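PDB 6ZHK: adenosylmethionine-8-amino-7-oxononanoate aminotransferase from Methanocaldococcus jannaschii, which probably transfers the amino group of S-adenosyl-L-methionine to 7-keto-8-aminopelargonic acid in biotin biosynthesis, with pyridoxal 5'-phosphate as cofactor. Local coordinates for residues E43-L47 / S444-E449; N95-L101 / G341-C346; C213-I218 / G249-V254; I266-V270 / M280-D284; F393-L399 / N435-P441. One frame throughout, in Å; residues are numbered along the deposited sequence.

Interaction 1: E43-L47 / S444-E449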
# COMPACT_ATOMS: atom_id res chain seq x y z
N GLU A 43 7.42 13.39 -21.55
CA GLU A 43 7.55 14.82 -21.70
C GLU A 43 6.17 15.44 -21.88
O GLU A 43 5.41 15.04 -22.74
CB GLU A 43 8.36 15.13 -22.97
CG GLU A 43 8.73 16.62 -23.05
CD GLU A 43 9.66 17.18 -21.97
OE1 GLU A 43 10.58 16.42 -21.50
OE2 GLU A 43 9.48 18.38 -21.60
N GLY A 44 5.84 16.41 -21.01
CA GLY A 44 4.51 17.02 -21.03
C GLY A 44 3.45 15.92 -20.91
O GLY A 44 3.61 15.01 -20.10
N ASN A 45 2.45 15.95 -21.80
CA ASN A 45 1.36 15.01 -21.71
C ASN A 45 1.63 13.69 -22.42
O ASN A 45 0.68 12.95 -22.68
CB ASN A 45 0.05 15.66 -22.15
CG ASN A 45 -0.28 16.87 -21.29
OD1 ASN A 45 -0.10 16.83 -20.05
ND2 ASN A 45 -0.75 17.95 -21.93
N TYR A 46 2.91 13.36 -22.69
CA TYR A 46 3.24 12.26 -23.57
C TYR A 46 4.20 11.26 -22.93
O TYR A 46 5.15 11.65 -22.27
CB TYR A 46 3.96 12.79 -24.83
CG TYR A 46 2.97 13.50 -25.71
CD1 TYR A 46 2.59 14.82 -25.45
CD2 TYR A 46 2.36 12.80 -26.73
CE1 TYR A 46 1.59 15.40 -26.22
CE2 TYR A 46 1.39 13.40 -27.53
CZ TYR A 46 1.02 14.70 -27.28
OH TYR A 46 0.01 15.18 -28.08
N LEU A 47 3.86 9.98 -23.07
CA LEU A 47 4.71 8.85 -22.69
C LEU A 47 5.61 8.56 -23.89
O LEU A 47 5.13 8.49 -25.03
CB LEU A 47 3.77 7.66 -22.49
CG LEU A 47 2.82 7.84 -21.29
CD1 LEU A 47 1.62 6.87 -21.36
CD2 LEU A 47 3.60 7.69 -19.95
N SER A 444 -3.53 19.03 -17.47
CA SER A 444 -2.67 19.83 -18.34
C SER A 444 -2.93 19.62 -19.83
O SER A 444 -2.23 20.24 -20.64
CB SER A 444 -1.21 19.59 -18.01
OG SER A 444 -0.94 18.19 -17.99
N ILE A 445 -3.91 18.76 -20.22
CA ILE A 445 -4.18 18.49 -21.62
C ILE A 445 -4.51 19.81 -22.31
O ILE A 445 -5.24 20.62 -21.75
CB ILE A 445 -5.33 17.46 -21.81
CG1 ILE A 445 -5.38 17.03 -23.28
CG2 ILE A 445 -6.66 18.03 -21.32
CD1 ILE A 445 -6.23 15.78 -23.56
N THR A 446 -3.93 20.04 -23.51
CA THR A 446 -4.18 21.32 -24.17
C THR A 446 -5.46 21.25 -25.00
O THR A 446 -5.96 20.16 -25.33
CB THR A 446 -3.00 21.74 -25.07
OG1 THR A 446 -2.99 20.84 -26.18
CG2 THR A 446 -1.69 21.75 -24.30
N GLU A 447 -5.97 22.45 -25.37
CA GLU A 447 -7.15 22.44 -26.21
C GLU A 447 -6.85 21.73 -27.53
O GLU A 447 -7.70 20.99 -28.02
CB GLU A 447 -7.61 23.89 -26.43
CG GLU A 447 -8.10 24.55 -25.17
CD GLU A 447 -8.94 25.81 -25.34
OE1 GLU A 447 -9.29 26.17 -26.50
OE2 GLU A 447 -9.29 26.41 -24.31
N LYS A 448 -5.66 21.95 -28.09
CA LYS A 448 -5.32 21.28 -29.32
C LYS A 448 -5.29 19.76 -29.14
O LYS A 448 -5.68 19.03 -30.06
CB LYS A 448 -4.00 21.83 -29.91
CG LYS A 448 -4.16 23.23 -30.51
CD LYS A 448 -2.81 23.92 -30.76
CE LYS A 448 -2.97 25.29 -31.44
NZ LYS A 448 -1.63 25.92 -31.61
N GLU A 449 -4.78 19.30 -27.99
CA GLU A 449 -4.70 17.88 -27.73
C GLU A 449 -6.10 17.30 -27.53
O GLU A 449 -6.39 16.18 -27.99
CB GLU A 449 -3.91 17.61 -26.47
CG GLU A 449 -2.39 17.62 -26.73
CD GLU A 449 -1.55 17.89 -25.49
OE1 GLU A 449 -2.10 17.98 -24.41
OE2 GLU A 449 -0.31 18.04 -25.61
O HOH W 1 1.98 17.94 -23.73
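Asn45, at the tip of a β-hairpin, holds the loop leading into helix 447-463, and the helix's first turn, with its side-chain amide. Among the direct hydrogen bonds, Ser444 OG donates to Asn45 OD1 over 2.6 Å, in the carbonyl plane and on a lone pair. From the other end Asn45 ND2 reaches Ser444 O at 3.0 Å, the donor standing above that carbonyl's plane, off its lone pairs. Asn45 ND2 also donates to Glu449 OE1 at 2.8 Å, on its syn lone pair, the amide and carboxylate planes standing 77° apart. Asparagine suits the place because one flat group offers both acceptor and donor.

Capping bonds order the helix side. Glu449 N donates to Thr446 OG1 (3.0 Å) and Thr446 N returns a bond to Glu449 OE1 (2.9 Å), a capping box. OE1 thus takes two donors, the second from above the carboxylate plane, and this fixes the carboxylate's rotation.

Around Glu449 OE2 lie an aromatic edge and a water. Tyr46 CE1, at the ring edge, comes to 3.3 Å from Glu449 OE2, and the water accepts from Asn45 N while donating to OE2.

Gly44, with its positive phi, starts the central pair of the type II' turn joining strands 38-43 and 46-49. Strand 54-57 runs beside this hairpin, its Leu56 touching Asn45 and Tyr46, and Lys368 of helix 366-376 binds Ile445 O.

Interaction 2: N95-L101 / G341-C346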
# COMPACT_ATOMS: atom_id res chain seq x y z
N ASN A 95 7.88 14.20 10.94
CA ASN A 95 8.85 14.73 9.98
C ASN A 95 8.30 16.01 9.38
O ASN A 95 7.09 16.22 9.39
CB ASN A 95 9.37 13.71 8.97
CG ASN A 95 8.33 13.27 7.95
OD1 ASN A 95 7.64 14.10 7.40
ND2 ASN A 95 8.25 11.98 7.66
N VAL A 96 9.19 16.86 8.82
CA VAL A 96 8.71 18.19 8.43
C VAL A 96 7.71 18.16 7.29
O VAL A 96 6.68 18.84 7.35
CB VAL A 96 9.86 19.17 8.14
CG1 VAL A 96 9.32 20.53 7.70
CG2 VAL A 96 10.78 19.27 9.38
N PRO A 97 8.01 17.52 6.14
CA PRO A 97 7.13 17.55 4.97
C PRO A 97 5.73 17.02 5.30
O PRO A 97 4.71 17.62 4.89
CB PRO A 97 7.87 16.60 4.01
CG PRO A 97 9.31 16.76 4.39
CD PRO A 97 9.24 16.73 5.90
N SER A 98 5.65 15.95 6.11
CA SER A 98 4.34 15.39 6.41
C SER A 98 3.51 16.40 7.22
O SER A 98 2.30 16.45 7.07
CB SER A 98 4.48 14.06 7.17
OG SER A 98 4.87 14.30 8.50
N ILE A 99 4.19 17.22 8.06
CA ILE A 99 3.47 18.18 8.90
C ILE A 99 2.93 19.28 8.01
O ILE A 99 1.78 19.72 8.19
CB ILE A 99 4.37 18.74 10.04
CG1 ILE A 99 4.72 17.63 11.04
CG2 ILE A 99 3.65 19.88 10.76
CD1 ILE A 99 5.95 17.89 11.90
N LEU A 100 3.80 19.83 7.14
CA LEU A 100 3.34 20.92 6.27
C LEU A 100 2.21 20.44 5.36
O LEU A 100 1.21 21.12 5.12
CB LEU A 100 4.52 21.41 5.42
CG LEU A 100 5.74 21.92 6.19
CD1 LEU A 100 6.86 22.32 5.23
CD2 LEU A 100 5.34 23.14 7.02
N LEU A 101 2.36 19.23 4.82
CA LEU A 101 1.33 18.70 3.95
C LEU A 101 0.03 18.43 4.72
O LEU A 101 -1.08 18.66 4.15
CB LEU A 101 1.86 17.38 3.36
CG LEU A 101 0.82 16.68 2.49
CD1 LEU A 101 0.36 17.60 1.32
CD2 LEU A 101 1.42 15.39 1.93
N GLY A 341 3.68 8.52 5.91
CA GLY A 341 4.23 9.89 5.89
C GLY A 341 5.63 10.06 5.29
O GLY A 341 6.34 11.04 5.60
N ASN A 342 6.08 9.17 4.40
CA ASN A 342 7.44 9.23 3.85
C ASN A 342 7.73 10.63 3.23
O ASN A 342 6.88 11.20 2.54
CB ASN A 342 7.54 8.14 2.75
CG ASN A 342 8.74 8.32 1.86
OD1 ASN A 342 8.74 9.10 0.94
ND2 ASN A 342 9.72 7.45 2.05
N GLN A 343 8.91 11.20 3.47
CA GLN A 343 9.22 12.58 3.06
C GLN A 343 9.19 12.78 1.54
O GLN A 343 8.69 13.80 1.08
CB GLN A 343 10.56 13.10 3.60
CG GLN A 343 10.53 13.35 5.11
CD GLN A 343 10.93 12.16 5.95
OE1 GLN A 343 10.47 11.01 5.78
NE2 GLN A 343 11.64 12.47 7.01
N LEU A 344 9.77 11.85 0.76
CA LEU A 344 9.66 11.97 -0.70
C LEU A 344 8.20 12.01 -1.18
O LEU A 344 7.83 12.87 -2.00
CB LEU A 344 10.44 10.86 -1.37
CG LEU A 344 11.93 10.83 -1.03
CD1 LEU A 344 12.61 9.74 -1.86
CD2 LEU A 344 12.65 12.25 -1.22
N LEU A 345 7.33 11.12 -0.63
CA LEU A 345 5.94 11.10 -1.06
C LEU A 345 5.35 12.46 -0.74
O LEU A 345 4.63 13.01 -1.56
CB LEU A 345 5.09 10.01 -0.34
CG LEU A 345 5.73 8.62 -0.29
CD1 LEU A 345 4.79 7.58 0.30
CD2 LEU A 345 6.10 8.15 -1.69
N CYS A 346 5.65 12.99 0.46
CA CYS A 346 4.92 14.18 0.88
C CYS A 346 5.47 15.40 0.13
O CYS A 346 4.73 16.37 -0.16
CB CYS A 346 5.15 14.39 2.37
SG CYS A 346 4.24 13.22 3.41
O HOH W 2 11.96 15.41 7.44
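Two helix N-termini, each capped by an asparagine, lie side by side at the dimer interface, where Asn95 meets Gly341 and Gln343. Asn95 ND2 donates to Gly341 O at 3.0 Å, the N-H pointing almost straight at the oxygen (179°) and lying in the amide's own plane. The other end of the same amide caps its helix: Asn95 OD1 accepts from Ser98 N at 3.0 Å, nearly along the C=O axis. Placing CG between the backbone N and carbonyl carbon (chi1 69°) lets the short side chain fold back for this bond. Asn342 repeats the cap for helix 343-358, its OD1 accepting from Leu345 N.

Gln343 approaches Asn95 from the opposite direction, and the two amides stack with their planes 20° apart. The chain bends at chi2 to lay the amide there, while OE1 takes a hydrogen bond from Ser88 N and NE2 gives one to a water.

Further along the helices the contact turns apolar. Pro97 CG rests 3.7 Å from Gln343 CG, and Pro97 CB lies 3.9 Å from Cys346 CB. Proline fits the first turn of a helix, where its missing N-H costs no backbone bond. Cys346 SG sits 3.7 Å from Ser98 CA and 3.9 Å from Leu101 CD2. Gly341 combines a positive phi with close quarters, since a CB would come within 3.6 Å of Ser98 CB.

Each asparagine amide uses its oxygen to cap a helix and its NH2 to bind a backbone carbonyl, Gly341 O for Asn95 and Tyr307 O of the second subunit for Asn342, so buried polar groups are satisfied in pairs.

Interaction 3: C213-I218 / G249-V254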
# COMPACT_ATOMS: atom_id res chain seq x y z
N CYS A 213 -33.90 4.83 -7.18
CA CYS A 213 -32.64 4.27 -6.72
C CYS A 213 -32.15 4.97 -5.44
O CYS A 213 -31.66 4.28 -4.54
CB CYS A 213 -31.58 4.25 -7.82
SG CYS A 213 -31.65 2.79 -8.89
N LEU A 214 -32.30 6.30 -5.33
CA LEU A 214 -31.95 6.95 -4.07
C LEU A 214 -32.80 6.39 -2.92
O LEU A 214 -32.27 6.01 -1.87
CB LEU A 214 -32.10 8.47 -4.22
CG LEU A 214 -31.82 9.26 -2.95
CD1 LEU A 214 -30.46 8.85 -2.30
CD2 LEU A 214 -31.93 10.76 -3.22
N ASN A 215 -34.13 6.33 -3.13
CA ASN A 215 -35.06 5.81 -2.13
C ASN A 215 -34.67 4.39 -1.73
O ASN A 215 -34.79 4.02 -0.57
CB ASN A 215 -36.53 5.92 -2.57
CG ASN A 215 -37.18 7.27 -2.33
OD1 ASN A 215 -36.81 8.00 -1.39
ND2 ASN A 215 -38.16 7.61 -3.18
N GLU A 216 -34.20 3.58 -2.67
CA GLU A 216 -33.81 2.21 -2.37
C GLU A 216 -32.67 2.24 -1.34
O GLU A 216 -32.72 1.48 -0.37
CB GLU A 216 -33.41 1.48 -3.65
CG GLU A 216 -32.63 0.21 -3.34
CD GLU A 216 -31.59 -0.29 -4.34
OE1 GLU A 216 -31.30 0.41 -5.37
OE2 GLU A 216 -31.10 -1.41 -4.12
N MET A 217 -31.66 3.11 -1.58
CA MET A 217 -30.47 3.23 -0.74
C MET A 217 -30.84 3.79 0.64
O MET A 217 -30.34 3.36 1.69
CB MET A 217 -29.41 4.10 -1.41
CG MET A 217 -28.28 4.46 -0.47
SD MET A 217 -27.35 2.98 0.05
CE MET A 217 -26.05 2.92 -1.20
N ILE A 218 -31.70 4.81 0.66
CA ILE A 218 -32.07 5.42 1.93
C ILE A 218 -32.79 4.37 2.77
O ILE A 218 -32.53 4.26 3.97
CB ILE A 218 -32.96 6.65 1.68
CG1 ILE A 218 -32.13 7.75 1.02
CG2 ILE A 218 -33.53 7.07 3.03
CD1 ILE A 218 -32.94 9.03 0.58
N GLY A 249 -27.59 14.95 -6.70
CA GLY A 249 -28.45 14.77 -5.54
C GLY A 249 -28.33 13.39 -4.88
O GLY A 249 -28.82 13.19 -3.77
N TYR A 250 -27.64 12.43 -5.53
CA TYR A 250 -27.61 11.09 -4.96
C TYR A 250 -26.76 11.07 -3.68
O TYR A 250 -27.23 10.63 -2.63
CB TYR A 250 -27.22 10.03 -5.99
CG TYR A 250 -27.22 8.63 -5.41
CD1 TYR A 250 -26.08 8.11 -4.80
CD2 TYR A 250 -28.31 7.80 -5.58
CE1 TYR A 250 -26.04 6.81 -4.33
CE2 TYR A 250 -28.29 6.48 -5.11
CZ TYR A 250 -27.15 5.99 -4.50
OH TYR A 250 -27.11 4.72 -4.01
N ILE A 251 -25.50 11.54 -3.81
CA ILE A 251 -24.57 11.56 -2.70
C ILE A 251 -25.13 12.42 -1.56
O ILE A 251 -25.05 12.06 -0.39
CB ILE A 251 -23.17 12.06 -3.13
CG1 ILE A 251 -22.59 11.29 -4.33
CG2 ILE A 251 -22.24 12.10 -1.92
CD1 ILE A 251 -21.74 10.14 -3.94
N GLU A 252 -25.72 13.58 -1.91
CA GLU A 252 -26.31 14.44 -0.89
C GLU A 252 -27.41 13.72 -0.13
O GLU A 252 -27.47 13.86 1.06
CB GLU A 252 -26.87 15.75 -1.49
CG GLU A 252 -25.79 16.60 -2.15
CD GLU A 252 -25.52 16.41 -3.65
OE1 GLU A 252 -25.62 15.28 -4.19
OE2 GLU A 252 -25.18 17.40 -4.28
N GLY A 253 -28.31 13.00 -0.79
CA GLY A 253 -29.39 12.32 -0.08
C GLY A 253 -28.85 11.17 0.77
O GLY A 253 -29.32 10.91 1.88
N VAL A 254 -27.81 10.47 0.27
CA VAL A 254 -27.23 9.41 1.10
C VAL A 254 -26.57 10.02 2.34
O VAL A 254 -26.77 9.57 3.46
CB VAL A 254 -26.23 8.57 0.28
CG1 VAL A 254 -25.41 7.67 1.20
CG2 VAL A 254 -26.90 7.77 -0.83
O HOH W 3 -29.12 2.87 -4.97
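Leu214 of helix 211-224 leans on Tyr250 and Val254 of helix 250-261, the latter being the helix of a β-α-β crossover between strands 228-234 and 265-268. The helix segments run nearly parallel, crossing at -25° with axes 9.9 Å apart. With CG anti to N (chi1 178°), Leu214 reaches across: its CB lies 4.1 Å from Tyr250 CD2, and the branched end straddles the first turn of the partner. Leu214 CD1 settles 3.7 Å from Tyr250 O and also touches Val254 CG2, while Leu214 CD2 lies 4.0 Å from Gly249 O. Gly253 must be bare here, for a CB would clash with Leu214 CD2.

Met217 crosses Tyr250 at about a right angle, and its flexible chain packs Met217 CG 3.6 Å from Val254 CG2. The tyrosine and Val254 also rest on strand 228-234 through Leu233, so the aromatic ring fills the wedge between two helices and the sheet. A water lies 2.9 Å from Tyr250 OH and can also donate to Cys213 O. A serine in place of Tyr250 would probably open a gap beside Leu214 and Met217 and leave this water without its phenolic partner. Met217 CE approaches Tyr250 OH at 3.5 Å.

Interaction 4: I266-V270 / M280-D284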
# COMPACT_ATOMS: atom_id res chain seq x y z
N ILE A 266 -18.37 7.23 4.38
CA ILE A 266 -17.03 7.30 3.86
C ILE A 266 -17.11 7.65 2.39
O ILE A 266 -17.80 6.96 1.67
CB ILE A 266 -16.36 5.92 4.03
CG1 ILE A 266 -16.39 5.51 5.51
CG2 ILE A 266 -14.96 6.01 3.41
CD1 ILE A 266 -15.61 4.15 5.74
N LEU A 267 -16.41 8.70 1.96
CA LEU A 267 -16.41 8.99 0.52
C LEU A 267 -15.01 8.70 0.01
O LEU A 267 -14.00 9.22 0.50
CB LEU A 267 -16.78 10.45 0.28
CG LEU A 267 -17.16 10.83 -1.16
CD1 LEU A 267 -18.49 10.17 -1.51
CD2 LEU A 267 -17.26 12.37 -1.30
N ASP A 268 -14.96 7.82 -1.03
CA ASP A 268 -13.70 7.47 -1.62
C ASP A 268 -13.43 8.40 -2.82
O ASP A 268 -13.98 8.18 -3.89
CB ASP A 268 -13.74 5.99 -2.05
CG ASP A 268 -12.50 5.57 -2.82
OD1 ASP A 268 -11.65 6.45 -3.08
OD2 ASP A 268 -12.38 4.35 -3.07
N GLU A 269 -12.58 9.41 -2.62
CA GLU A 269 -12.21 10.32 -3.72
C GLU A 269 -10.80 9.99 -4.22
O GLU A 269 -10.06 10.85 -4.65
CB GLU A 269 -12.38 11.76 -3.25
CG GLU A 269 -13.85 12.16 -3.08
CD GLU A 269 -14.13 13.59 -3.51
OE1 GLU A 269 -13.74 13.98 -4.66
OE2 GLU A 269 -14.71 14.36 -2.68
N VAL A 270 -10.43 8.71 -4.17
CA VAL A 270 -9.08 8.40 -4.61
C VAL A 270 -8.86 8.80 -6.08
O VAL A 270 -7.85 9.38 -6.41
CB VAL A 270 -8.70 6.93 -4.33
CG1 VAL A 270 -7.41 6.57 -5.05
CG2 VAL A 270 -8.56 6.70 -2.83
N MET A 280 -12.25 20.74 -7.05
CA MET A 280 -11.09 20.22 -6.36
C MET A 280 -11.38 18.83 -5.76
O MET A 280 -10.56 17.89 -5.88
CB MET A 280 -10.60 21.18 -5.27
CG MET A 280 -9.23 20.74 -4.72
SD MET A 280 -7.86 20.80 -5.99
CE MET A 280 -6.47 20.64 -4.88
N PHE A 281 -12.52 18.71 -5.07
CA PHE A 281 -13.02 17.45 -4.51
C PHE A 281 -14.51 17.42 -4.77
O PHE A 281 -15.15 18.49 -4.73
CB PHE A 281 -12.83 17.39 -2.99
CG PHE A 281 -11.39 17.56 -2.59
CD1 PHE A 281 -10.49 16.51 -2.77
CD2 PHE A 281 -10.93 18.77 -2.07
CE1 PHE A 281 -9.15 16.69 -2.44
CE2 PHE A 281 -9.59 18.95 -1.70
CZ PHE A 281 -8.69 17.90 -1.91
N PHE A 282 -15.04 16.23 -5.06
CA PHE A 282 -16.50 16.08 -5.16
C PHE A 282 -17.18 16.64 -3.92
O PHE A 282 -18.21 17.33 -4.02
CB PHE A 282 -16.94 14.65 -5.47
CG PHE A 282 -18.41 14.56 -5.80
CD1 PHE A 282 -18.88 14.91 -7.06
CD2 PHE A 282 -19.33 14.25 -4.81
CE1 PHE A 282 -20.25 14.85 -7.34
CE2 PHE A 282 -20.70 14.25 -5.07
CZ PHE A 282 -21.16 14.52 -6.35
N CYS A 283 -16.59 16.37 -2.75
CA CYS A 283 -17.20 16.81 -1.49
C CYS A 283 -17.12 18.33 -1.25
O CYS A 283 -17.68 18.79 -0.24
CB CYS A 283 -16.69 15.98 -0.32
SG CYS A 283 -14.96 16.28 0.06
N ASP A 284 -16.51 19.12 -2.17
CA ASP A 284 -16.62 20.57 -2.16
C ASP A 284 -17.99 20.97 -2.70
O ASP A 284 -18.11 21.48 -3.80
CB ASP A 284 -15.61 21.28 -3.08
CG ASP A 284 -14.19 21.25 -2.55
OD1 ASP A 284 -14.00 21.03 -1.32
OD2 ASP A 284 -13.26 21.48 -3.36
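Glu269 plants its carboxylate on the backbone of the turn that begins at Phe281, and this is the tight part of the contact. Glu269 OE1 accepts from Phe282 N at 2.6 Å and Glu269 OE2 from Cys283 N at 2.8 Å, both donors coming from the syn side and lying moderately out of the carboxylate plane. A glutamate suits the place, as its longer chain bends at chi2 to bring the carboxylate across. Thr272 OG1 adds a further hydrogen bond at OE1. The side chain crosses Phe282 at about a right angle, with Phe282 CB 3.4 Å from Glu269 OE1.

The packing toward strand 265-268 is sparser and purely apolar. Leu267 CD2 touches Cys283 CB at 3.8 Å. At the edge of the Phe282 ring, Leu267 CD2 comes to 4.5 Å from Phe282 CD2. Leu267 CG is anti to its backbone N (chi1 -165°), which sends the methyl toward the turn. Met280, just before the turn, and Asp284, its last residue, are partly exposed, and Asp284 OD2 accepts a weak bond from Phe281 N at 3.3 Å.

Between Leu267 and Glu269 in the chain, Asp268, predicted to bind pyridoxal 5'-phosphate, takes no part in the contact. Asp268 OD1 accepts from Val270 N at 2.8 Å in an Asx turn, and its OD2 is hydrogen-bonded to His156. The chemistry is thus divided along the chain: one acid is oriented for the probable cofactor site, while its neighbour satisfies buried backbone N-H groups and ties the 280-284 loop to the end of the strand.

Interaction 5: F393-L399 / N435-P441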
# COMPACT_ATOMS: atom_id res chain seq x y z
N PHE A 393 -13.23 15.66 -16.56
CA PHE A 393 -12.25 14.89 -17.32
C PHE A 393 -12.30 13.39 -16.98
O PHE A 393 -11.26 12.73 -17.04
CB PHE A 393 -10.84 15.43 -16.99
CG PHE A 393 -10.40 16.71 -17.63
CD1 PHE A 393 -10.66 16.95 -18.98
CD2 PHE A 393 -9.78 17.71 -16.87
CE1 PHE A 393 -10.26 18.14 -19.59
CE2 PHE A 393 -9.36 18.89 -17.48
CZ PHE A 393 -9.60 19.09 -18.83
N MET A 394 -13.46 12.87 -16.53
CA MET A 394 -13.57 11.43 -16.36
C MET A 394 -14.77 11.00 -17.19
O MET A 394 -15.92 11.24 -16.84
CB MET A 394 -13.86 11.11 -14.88
CG MET A 394 -12.78 11.63 -13.97
SD MET A 394 -13.08 11.26 -12.21
CE MET A 394 -12.25 9.67 -12.14
N VAL A 395 -14.49 10.34 -18.31
CA VAL A 395 -15.49 10.09 -19.33
C VAL A 395 -15.42 8.64 -19.73
O VAL A 395 -14.34 8.06 -19.84
CB VAL A 395 -15.30 11.06 -20.53
CG1 VAL A 395 -16.04 10.59 -21.79
CG2 VAL A 395 -15.74 12.45 -20.16
N GLY A 396 -16.59 8.02 -19.94
CA GLY A 396 -16.59 6.71 -20.57
C GLY A 396 -17.38 6.74 -21.88
O GLY A 396 -18.36 7.51 -22.00
N ILE A 397 -16.92 5.93 -22.84
CA ILE A 397 -17.65 5.76 -24.10
C ILE A 397 -17.93 4.28 -24.27
O ILE A 397 -17.00 3.49 -24.49
CB ILE A 397 -16.91 6.34 -25.33
CG1 ILE A 397 -16.60 7.81 -25.12
CG2 ILE A 397 -17.68 6.09 -26.64
CD1 ILE A 397 -15.27 8.02 -24.43
N GLU A 398 -19.21 3.94 -24.11
CA GLU A 398 -19.67 2.56 -23.98
C GLU A 398 -19.97 1.99 -25.37
O GLU A 398 -20.86 2.50 -26.07
CB GLU A 398 -20.90 2.42 -23.06
CG GLU A 398 -21.23 0.95 -22.89
CD GLU A 398 -22.10 0.51 -21.71
OE1 GLU A 398 -22.86 1.34 -21.17
OE2 GLU A 398 -22.03 -0.68 -21.36
N LEU A 399 -19.26 0.92 -25.75
CA LEU A 399 -19.43 0.35 -27.09
C LEU A 399 -20.54 -0.68 -27.06
O LEU A 399 -20.62 -1.41 -26.09
CB LEU A 399 -18.11 -0.32 -27.50
CG LEU A 399 -16.96 0.68 -27.68
CD1 LEU A 399 -15.60 0.00 -27.92
CD2 LEU A 399 -17.25 1.71 -28.75
N ASN A 435 -16.15 -3.03 -22.43
CA ASN A 435 -16.66 -2.34 -23.61
C ASN A 435 -16.61 -0.83 -23.47
O ASN A 435 -17.21 -0.15 -24.27
CB ASN A 435 -18.11 -2.71 -23.92
CG ASN A 435 -18.17 -4.16 -24.34
OD1 ASN A 435 -17.29 -4.62 -25.06
ND2 ASN A 435 -19.14 -4.89 -23.80
N VAL A 436 -16.02 -0.32 -22.38
CA VAL A 436 -16.03 1.11 -22.15
C VAL A 436 -14.64 1.67 -22.48
O VAL A 436 -13.63 1.32 -21.84
CB VAL A 436 -16.43 1.47 -20.70
CG1 VAL A 436 -16.59 2.98 -20.56
CG2 VAL A 436 -17.70 0.75 -20.25
N ILE A 437 -14.62 2.59 -23.44
CA ILE A 437 -13.44 3.41 -23.70
C ILE A 437 -13.34 4.37 -22.52
O ILE A 437 -14.30 5.09 -22.25
CB ILE A 437 -13.56 4.17 -25.04
CG1 ILE A 437 -13.57 3.22 -26.25
CG2 ILE A 437 -12.47 5.22 -25.25
CD1 ILE A 437 -14.30 3.80 -27.48
N ILE A 438 -12.16 4.49 -21.91
CA ILE A 438 -11.99 5.38 -20.77
C ILE A 438 -11.11 6.55 -21.22
O ILE A 438 -10.04 6.34 -21.79
CB ILE A 438 -11.31 4.63 -19.59
CG1 ILE A 438 -12.03 3.35 -19.12
CG2 ILE A 438 -11.02 5.63 -18.45
CD1 ILE A 438 -13.40 3.56 -18.48
N LEU A 439 -11.55 7.78 -20.95
CA LEU A 439 -10.73 8.97 -21.13
C LEU A 439 -10.62 9.67 -19.78
O LEU A 439 -11.63 10.17 -19.26
CB LEU A 439 -11.47 9.91 -22.10
CG LEU A 439 -11.68 9.37 -23.52
CD1 LEU A 439 -12.33 10.45 -24.40
CD2 LEU A 439 -10.37 8.86 -24.14
N VAL A 440 -9.40 9.69 -19.24
CA VAL A 440 -9.12 10.46 -18.02
C VAL A 440 -7.85 11.24 -18.31
O VAL A 440 -6.76 10.81 -17.96
CB VAL A 440 -9.01 9.56 -16.76
CG1 VAL A 440 -8.69 10.38 -15.46
CG2 VAL A 440 -10.29 8.78 -16.61
N PRO A 441 -7.95 12.35 -19.08
CA PRO A 441 -6.77 13.06 -19.54
C PRO A 441 -6.19 13.90 -18.40
O PRO A 441 -6.91 14.25 -17.45
CB PRO A 441 -7.31 13.97 -20.66
CG PRO A 441 -8.74 14.23 -20.26
CD PRO A 441 -9.20 12.94 -19.59
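Ile397 and Ile437 sit opposite one another as an antiparallel hydrogen-bonded pair, their side chains crossing at a slant on one face of the sheet with CB atoms 4.0 Å apart. Val395 and Leu439 form the other such pair on this face, and Ile397 CD1 reaches along to touch Leu439 CD1 at 3.8 Å. β-branched residues and leucines suit an extended strand facing helices: Leu457 covers both isoleucines, and Phe372 covers Val395 and Leu439. At the end of the ladder, Leu399 CG lies anti to the carbonyl carbon (chi1 -66°), which brings Leu399 CD2 to 3.8 Å from Ile437 CD1. A serine instead of Leu399 would probably lose the packing on Ile437 CD1 and on Val419 of helix 415-425, opening a gap beside them.

On the opposite face, Val436 CG1 approaches Gly396 CA at 3.7 Å, where a CB would clash. Glu398 shares this face and pairs with Arg389.

At the other end the Pro441 and Phe393 side chains cross at about a right angle, Pro441 CG lying 3.6 Å from Phe393 CD1. Backbone bonds bind the ladder, among them Leu439 N to Val395 O at 3.0 Å. An antiparallel sheet of this kind, backed by helices, is characteristic of the small C-terminal domain of fold type I aminotransferases.

From the N terminus, interaction 1 opens first and closes last, joining the early hairpin at 43-47 to the C-terminal helix at 444-449 and enclosing the other four contacts. Interaction 2 opens next at 95-101 and closes at 341-346. Inside its loop, interactions 3 and 4 follow in series: the first joins two helices flanking the central sheet, the second ties a loop to the strand after them. Ile251 packs on Phe282, so these two touch. Interaction 5 lies beyond interaction 2, still within interaction 1, and pairs strands of the C-terminal sheet. Ile445 packs on Phe393, linking interactions 1 and 5. No loops cross.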